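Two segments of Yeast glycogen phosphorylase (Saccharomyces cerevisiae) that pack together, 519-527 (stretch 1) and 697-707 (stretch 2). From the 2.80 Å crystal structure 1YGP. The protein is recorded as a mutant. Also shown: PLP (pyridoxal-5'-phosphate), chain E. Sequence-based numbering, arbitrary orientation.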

ATOM      1  N   ARG A 519     -30.627  -9.876  -0.479  1.00  2.44           N
ATOM      2  CA  ARG A 519     -30.163  -9.061   0.624  1.00  6.03           C
ATOM      3  C   ARG A 519     -29.547  -7.762   0.153  1.00  8.37           C
ATOM      4  O   ARG A 519     -29.785  -6.741   0.796  1.00 13.75           O
ATOM      5  N   ARG A 520     -28.793  -7.677  -0.945  1.00 10.13           N
ATOM      6  CA  ARG A 520     -28.254  -6.385  -1.334  1.00  9.63           C
ATOM      7  C   ARG A 520     -29.299  -5.649  -2.142  1.00 11.75           C
ATOM      8  O   ARG A 520     -29.634  -4.507  -1.827  1.00 14.32           O
ATOM      9  N   TRP A 521     -29.917  -6.309  -3.108  1.00 14.03           N
ATOM     10  CA  TRP A 521     -30.808  -5.584  -3.974  1.00 15.46           C
ATOM     11  C   TRP A 521     -32.191  -5.262  -3.411  1.00 17.95           C
ATOM     12  O   TRP A 521     -32.790  -4.307  -3.918  1.00 21.45           O
ATOM     13  N   LEU A 522     -32.707  -5.926  -2.352  1.00 15.42           N
ATOM     14  CA  LEU A 522     -33.964  -5.522  -1.721  1.00  8.82           C
ATOM     15  C   LEU A 522     -33.740  -5.000  -0.303  1.00  9.55           C
ATOM     16  O   LEU A 522     -34.133  -3.883   0.040  1.00  7.82           O
ATOM     17  N   LYS A 523     -33.067  -5.748   0.563  1.00 11.59           N
ATOM     18  CA  LYS A 523     -32.954  -5.300   1.946  1.00 13.58           C
ATOM     19  C   LYS A 523     -31.920  -4.208   2.117  1.00 13.91           C
ATOM     20  O   LYS A 523     -32.154  -3.275   2.883  1.00 18.84           O
ATOM     21  N   GLN A 524     -30.781  -4.265   1.437  1.00 13.13           N
ATOM     22  CA  GLN A 524     -29.807  -3.208   1.567  1.00 14.45           C
ATOM     23  C   GLN A 524     -30.292  -1.983   0.814  1.00 16.32           C
ATOM     24  O   GLN A 524     -30.469  -0.925   1.420  1.00 22.11           O
ATOM     25  N   ALA A 525     -30.546  -2.133  -0.487  1.00 13.67           N
ATOM     26  CA  ALA A 525     -30.945  -1.024  -1.328  1.00 13.08           C
ATOM     27  C   ALA A 525     -32.288  -0.417  -1.002  1.00 15.06           C
ATOM     28  O   ALA A 525     -32.442   0.787  -1.190  1.00 13.18           O
ATOM     29  N   ASN A 526     -33.262  -1.189  -0.496  1.00 18.25           N
ATOM     30  CA  ASN A 526     -34.587  -0.645  -0.241  1.00 17.15           C
ATOM     31  C   ASN A 526     -35.184  -1.106   1.087  1.00 18.03           C
ATOM     32  O   ASN A 526     -36.223  -1.781   1.131  1.00 17.30           O
ATOM     33  N   PRO A 527     -34.600  -0.719   2.235  1.00 17.46           N
ATOM     34  CA  PRO A 527     -35.068  -1.075   3.567  1.00 15.45           C
ATOM     35  C   PRO A 527     -36.522  -0.738   3.818  1.00 18.81           C
ATOM     36  O   PRO A 527     -37.260  -1.566   4.344  1.00 20.94           O
ATOM     37  N   ASN A 697     -21.470   3.142 -10.243  1.00  6.71           N
ATOM     38  CA  ASN A 697     -20.928   1.944  -9.668  1.00  9.98           C
ATOM     39  C   ASN A 697     -22.057   1.253  -8.896  1.00 12.53           C
ATOM     40  O   ASN A 697     -23.223   1.651  -9.019  1.00 15.14           O
ATOM     41  N   VAL A 698     -21.807   0.252  -8.044  1.00 10.54           N
ATOM     42  CA  VAL A 698     -22.911  -0.452  -7.414  1.00  9.91           C
ATOM     43  C   VAL A 698     -23.655   0.426  -6.426  1.00 10.58           C
ATOM     44  O   VAL A 698     -24.884   0.425  -6.423  1.00 13.37           O
ATOM     45  N   SER A 699     -22.952   1.233  -5.641  1.00  8.52           N
ATOM     46  CA  SER A 699     -23.555   2.028  -4.596  1.00  6.02           C
ATOM     47  C   SER A 699     -24.528   3.027  -5.189  1.00 11.19           C
ATOM     48  O   SER A 699     -25.656   3.189  -4.711  1.00 11.65           O
ATOM     49  N   LYS A 700     -24.125   3.614  -6.318  1.00 12.07           N
ATOM     50  CA  LYS A 700     -24.997   4.520  -7.025  1.00 12.47           C
ATOM     51  C   LYS A 700     -26.222   3.735  -7.489  1.00 13.60           C
ATOM     52  O   LYS A 700     -27.352   4.178  -7.300  1.00 12.23           O
ATOM     53  N   ALA A 701     -26.047   2.508  -7.983  1.00 17.17           N
ATOM     54  CA  ALA A 701     -27.152   1.666  -8.419  1.00 17.09           C
ATOM     55  C   ALA A 701     -28.021   1.263  -7.232  1.00 16.75           C
ATOM     56  O   ALA A 701     -29.224   1.052  -7.415  1.00 19.75           O
ATOM     57  N   GLU A 702     -27.496   1.180  -6.007  1.00 13.26           N
ATOM     58  CA  GLU A 702     -28.342   0.874  -4.871  1.00 13.08           C
ATOM     59  C   GLU A 702     -29.191   2.090  -4.521  1.00 15.44           C
ATOM     60  O   GLU A 702     -30.209   1.905  -3.862  1.00 17.54           O
ATOM     61  N   ILE A 703     -28.835   3.328  -4.915  1.00 14.27           N
ATOM     62  CA  ILE A 703     -29.671   4.488  -4.643  1.00 11.01           C
ATOM     63  C   ILE A 703     -30.643   4.675  -5.805  1.00 12.76           C
ATOM     64  O   ILE A 703     -31.839   4.911  -5.601  1.00 16.70           O
ATOM     65  N   ILE A 704     -30.132   4.517  -7.034  1.00 10.29           N
ATOM     66  CA  ILE A 704     -30.882   4.708  -8.270  1.00  7.16           C
ATOM     67  C   ILE A 704     -31.954   3.660  -8.496  1.00 10.91           C
ATOM     68  O   ILE A 704     -33.096   4.059  -8.724  1.00 16.36           O
ATOM     69  N   ILE A 705     -31.694   2.351  -8.437  1.00  9.30           N
ATOM     70  CA  ILE A 705     -32.744   1.380  -8.694  1.00  9.33           C
ATOM     71  C   ILE A 705     -34.001   1.474  -7.805  1.00 11.80           C
ATOM     72  O   ILE A 705     -35.076   1.574  -8.409  1.00 14.48           O
ATOM     73  N   PRO A 706     -34.072   1.520  -6.465  1.00 10.84           N
ATOM     74  CA  PRO A 706     -35.344   1.622  -5.731  1.00 10.40           C
ATOM     75  C   PRO A 706     -36.150   2.908  -5.985  1.00 12.11           C
ATOM     76  O   PRO A 706     -37.294   3.017  -5.532  1.00  6.18           O
ATOM     77  N   ALA A 707     -35.549   3.912  -6.644  1.00 11.05           N
ATOM     78  CA  ALA A 707     -36.200   5.166  -6.957  1.00 10.31           C
ATOM     79  C   ALA A 707     -36.884   5.112  -8.306  1.00 15.88           C
ATOM     80  O   ALA A 707     -37.585   6.045  -8.711  1.00 17.72           O
TER

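Two helical segments, far apart in sequence, pack through a small, mostly apolar contact that carries one salt bridge and borders the PLP cofactor. The helix axes come no closer than 10.2 Å and cross at -43°, and the contact buries 431 Å² in all.

Glu-702 has the largest covered area. Its CA-to-CB bond points sideways, but with chi1 m and chi2 t the carboxylate reaches stretch 1. There OE2 accepts a hydrogen bond from Arg-520 NH1 at 2.9 Å, with an N-H...O angle of 156°, and the opposite charges make it a salt bridge. Arg-520 also starts sideways. Its t, t, m chain brings the guanidinium edge to the acid, and its CD lies 4.2 Å from Val-698 CG1.

Trp-521 (chi1 m, chi2 117°) leaves its backbone sideways too, and the far end of its indole enters the contact. CH2 is 3.7 Å from Val-698 CG1 and 4.3 Å from Ala-701 CB. CZ3 is 3.7 Å from Glu-702 CG, so the aliphatic part of the acid packs against the indole. Val-698 (chi1 t) and Ala-701 both point toward stretch 1.

Ala-525 points toward stretch 2 at the closest backbone approach, where its CA is 4.8 Å from Glu-702 CA. Its CB lies 3.6 Å from Glu-702 O and 3.8 Å from Pro-706 CG. Pro-706, C-gamma exo, points toward stretch 1. Asn-526 (chi1 t) also points in, and its ND2 is 3.3 Å from Pro-706 CB. This ND2 finds its hydrogen-bonding partner elsewhere in the structure.

PLP contacts both stretches. Its O3 is 3.4 Å from Trp-521 CH2 and 3.8 Å from Ala-701 CB. Its C2A is 3.6 Å from Val-698 CG2. Leu-522 and Ser-699 point away and make no contact across the stretches.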

ATOM      1  CB  ARG A 519     -29.148  -9.792   1.472  1.00  5.66           C
ATOM      2  CG  ARG A 519     -29.740 -10.816   2.431  1.00 12.28           C
ATOM      3  CD  ARG A 519     -30.241 -12.097   1.762  1.00 13.19           C
ATOM      4  NE  ARG A 519     -29.181 -12.939   1.239  1.00 13.57           N
ATOM      5  CZ  ARG A 519     -29.483 -14.006   0.487  1.00 17.17           C
ATOM      6  NH1 ARG A 519     -30.745 -14.321   0.192  1.00 10.79           N
ATOM      7  NH2 ARG A 519     -28.510 -14.787   0.008  1.00 14.54           N
ATOM      8  CB  ARG A 520     -27.002  -6.513  -2.174  1.00  6.87           C
ATOM      9  CG  ARG A 520     -26.333  -5.154  -2.365  1.00  8.07           C
ATOM     10  CD  ARG A 520     -25.091  -5.209  -3.248  1.00  4.70           C
ATOM     11  NE  ARG A 520     -23.993  -5.838  -2.529  1.00 15.64           N
ATOM     12  CZ  ARG A 520     -23.167  -5.148  -1.743  1.00 13.90           C
ATOM     13  NH1 ARG A 520     -23.294  -3.835  -1.568  1.00 17.98           N
ATOM     14  NH2 ARG A 520     -22.186  -5.786  -1.122  1.00  9.75           N
ATOM     15  CB  TRP A 521     -30.799  -6.384  -5.292  1.00  9.21           C
ATOM     16  CG  TRP A 521     -29.379  -6.269  -5.867  1.00  7.80           C
ATOM     17  CD1 TRP A 521     -28.570  -7.373  -6.021  1.00  8.02           C
ATOM     18  CD2 TRP A 521     -28.725  -5.100  -6.205  1.00  4.70           C
ATOM     19  NE1 TRP A 521     -27.411  -6.912  -6.438  1.00  2.00           N
ATOM     20  CE2 TRP A 521     -27.455  -5.578  -6.559  1.00  3.30           C
ATOM     21  CE3 TRP A 521     -28.993  -3.728  -6.258  1.00  2.00           C
ATOM     22  CZ2 TRP A 521     -26.448  -4.698  -6.962  1.00  3.91           C
ATOM     23  CZ3 TRP A 521     -27.987  -2.849  -6.659  1.00  2.00           C
ATOM     24  CH2 TRP A 521     -26.726  -3.330  -7.003  1.00  2.00           C
ATOM     25  CB  LEU A 522     -34.951  -6.691  -1.663  1.00  5.24           C
ATOM     26  CG  LEU A 522     -36.309  -6.580  -0.943  1.00  2.23           C
ATOM     27  CD1 LEU A 522     -37.119  -5.457  -1.514  1.00  6.29           C
ATOM     28  CD2 LEU A 522     -37.120  -7.836  -1.158  1.00  2.00           C
ATOM     29  CB  LYS A 523     -32.617  -6.480   2.869  1.00 12.19           C
ATOM     30  CG  LYS A 523     -32.703  -6.042   4.305  1.00  6.74           C
ATOM     31  CD  LYS A 523     -32.515  -7.211   5.214  1.00 16.15           C
ATOM     32  CE  LYS A 523     -32.511  -6.726   6.667  1.00 23.61           C
ATOM     33  NZ  LYS A 523     -33.658  -5.896   7.014  1.00 21.52           N
ATOM     34  CB  GLN A 524     -28.489  -3.653   1.009  1.00 11.11           C
ATOM     35  CG  GLN A 524     -27.369  -2.699   1.379  1.00 15.29           C
ATOM     36  CD  GLN A 524     -26.049  -3.428   1.431  1.00 15.32           C
ATOM     37  OE1 GLN A 524     -25.011  -2.947   1.014  1.00 15.04           O
ATOM     38  NE2 GLN A 524     -25.987  -4.631   1.981  1.00 19.99           N
ATOM     39  CB  ALA A 525     -30.985  -1.447  -2.790  1.00 12.84           C
ATOM     40  CB  ASN A 526     -35.496  -1.042  -1.394  1.00 19.41           C
ATOM     41  CG  ASN A 526     -36.726  -0.156  -1.583  1.00 25.16           C
ATOM     42  OD1 ASN A 526     -37.142   0.636  -0.726  1.00 28.10           O
ATOM     43  ND2 ASN A 526     -37.379  -0.252  -2.738  1.00 23.80           N
ATOM     44  CB  PRO A 527     -34.151  -0.338   4.483  1.00 14.59           C
ATOM     45  CG  PRO A 527     -33.761   0.909   3.707  1.00 11.70           C
ATOM     46  CD  PRO A 527     -33.523   0.266   2.349  1.00 15.68           C
ATOM     47  CB  ASN A 697     -19.793   2.322  -8.755  1.00 13.61           C
ATOM     48  CG  ASN A 697     -20.189   3.274  -7.644  1.00 16.83           C
ATOM     49  OD1 ASN A 697     -21.222   3.145  -6.974  1.00 23.88           O
ATOM     50  ND2 ASN A 697     -19.371   4.284  -7.441  1.00 22.29           N
ATOM     51  CB  VAL A 698     -22.355  -1.741  -6.738  1.00  7.47           C
ATOM     52  CG1 VAL A 698     -23.327  -2.423  -5.776  1.00  2.00           C
ATOM     53  CG2 VAL A 698     -22.113  -2.729  -7.858  1.00  6.37           C
ATOM     54  CB  SER A 699     -22.420   2.681  -3.860  1.00  2.00           C
ATOM     55  OG  SER A 699     -21.544   1.622  -3.477  1.00  7.27           O
ATOM     56  CB  LYS A 700     -24.228   5.103  -8.181  1.00 10.86           C
ATOM     57  CG  LYS A 700     -23.079   5.975  -7.677  1.00  9.20           C
ATOM     58  CD  LYS A 700     -23.125   7.306  -8.397  1.00  7.48           C
ATOM     59  CE  LYS A 700     -21.929   8.152  -8.052  1.00 11.56           C
ATOM     60  NZ  LYS A 700     -20.682   7.511  -8.432  1.00 18.16           N
ATOM     61  CB  ALA A 701     -26.631   0.396  -9.093  1.00 15.68           C
ATOM     62  CB  GLU A 702     -27.519   0.485  -3.660  1.00 10.65           C
ATOM     63  CG  GLU A 702     -26.995  -0.950  -3.634  1.00 14.23           C
ATOM     64  CD  GLU A 702     -25.978  -1.217  -2.519  1.00 19.28           C
ATOM     65  OE1 GLU A 702     -26.206  -0.843  -1.368  1.00 24.77           O
ATOM     66  OE2 GLU A 702     -24.929  -1.787  -2.798  1.00 23.40           O
ATOM     67  CB  ILE A 703     -28.793   5.756  -4.464  1.00 12.04           C
ATOM     68  CG1 ILE A 703     -27.862   5.585  -3.271  1.00 17.01           C
ATOM     69  CG2 ILE A 703     -29.661   6.980  -4.205  1.00 14.11           C
ATOM     70  CD1 ILE A 703     -28.512   5.208  -1.902  1.00 17.58           C
ATOM     71  CB  ILE A 704     -29.907   4.724  -9.462  1.00  2.16           C
ATOM     72  CG1 ILE A 704     -29.074   5.969  -9.356  1.00  2.00           C
ATOM     73  CG2 ILE A 704     -30.639   4.682 -10.800  1.00  6.69           C
ATOM     74  CD1 ILE A 704     -28.021   6.111 -10.456  1.00 11.16           C
ATOM     75  CB  ILE A 705     -32.054  -0.004  -8.650  1.00  3.61           C
ATOM     76  CG1 ILE A 705     -31.346  -0.100  -9.988  1.00  2.17           C
ATOM     77  CG2 ILE A 705     -32.996  -1.180  -8.412  1.00  2.00           C
ATOM     78  CD1 ILE A 705     -30.351  -1.240 -10.244  1.00  7.46           C
ATOM     79  CB  PRO A 706     -34.956   1.463  -4.274  1.00  4.96           C
ATOM     80  CG  PRO A 706     -33.636   0.741  -4.339  1.00 10.74           C
ATOM     81  CD  PRO A 706     -32.956   1.398  -5.539  1.00 10.37           C
ATOM     82  CB  ALA A 707     -35.198   6.279  -7.039  1.00 10.42           C
TER
HETATM   83  N1  PLP E 860     -23.254  -2.712 -13.019  1.00 10.68           N
HETATM   84  C2  PLP E 860     -23.803  -2.453 -11.797  1.00  9.52           C
HETATM   85  C2A PLP E 860     -23.221  -1.333 -10.973  1.00  7.12           C
HETATM   86  C3  PLP E 860     -24.855  -3.224 -11.324  1.00  8.64           C
HETATM   87  O3  PLP E 860     -25.359  -3.008 -10.066  1.00  6.60           O
HETATM   88  C4  PLP E 860     -25.367  -4.251 -12.101  1.00  9.70           C
HETATM   89  C4A PLP E 860     -26.615  -4.811 -11.814  1.00  7.97           C
HETATM   90  C5  PLP E 860     -24.786  -4.507 -13.334  1.00 14.89           C
HETATM   91  C6  PLP E 860     -23.740  -3.734 -13.780  1.00 13.47           C
HETATM   92  C5A PLP E 860     -25.378  -5.579 -14.284  1.00 16.63           C
HETATM   93  O4P PLP E 860     -26.402  -4.976 -15.090  1.00 17.71           O
HETATM   94  P   PLP E 860     -26.540  -5.200 -16.649  1.00 17.03           P
HETATM   95  O1P PLP E 860     -25.955  -6.529 -16.937  1.00 13.83           O
HETATM   96  O2P PLP E 860     -28.136  -5.329 -16.815  1.00 13.95           O
HETATM   97  O3P PLP E 860     -26.132  -3.949 -17.340  1.00 21.76           O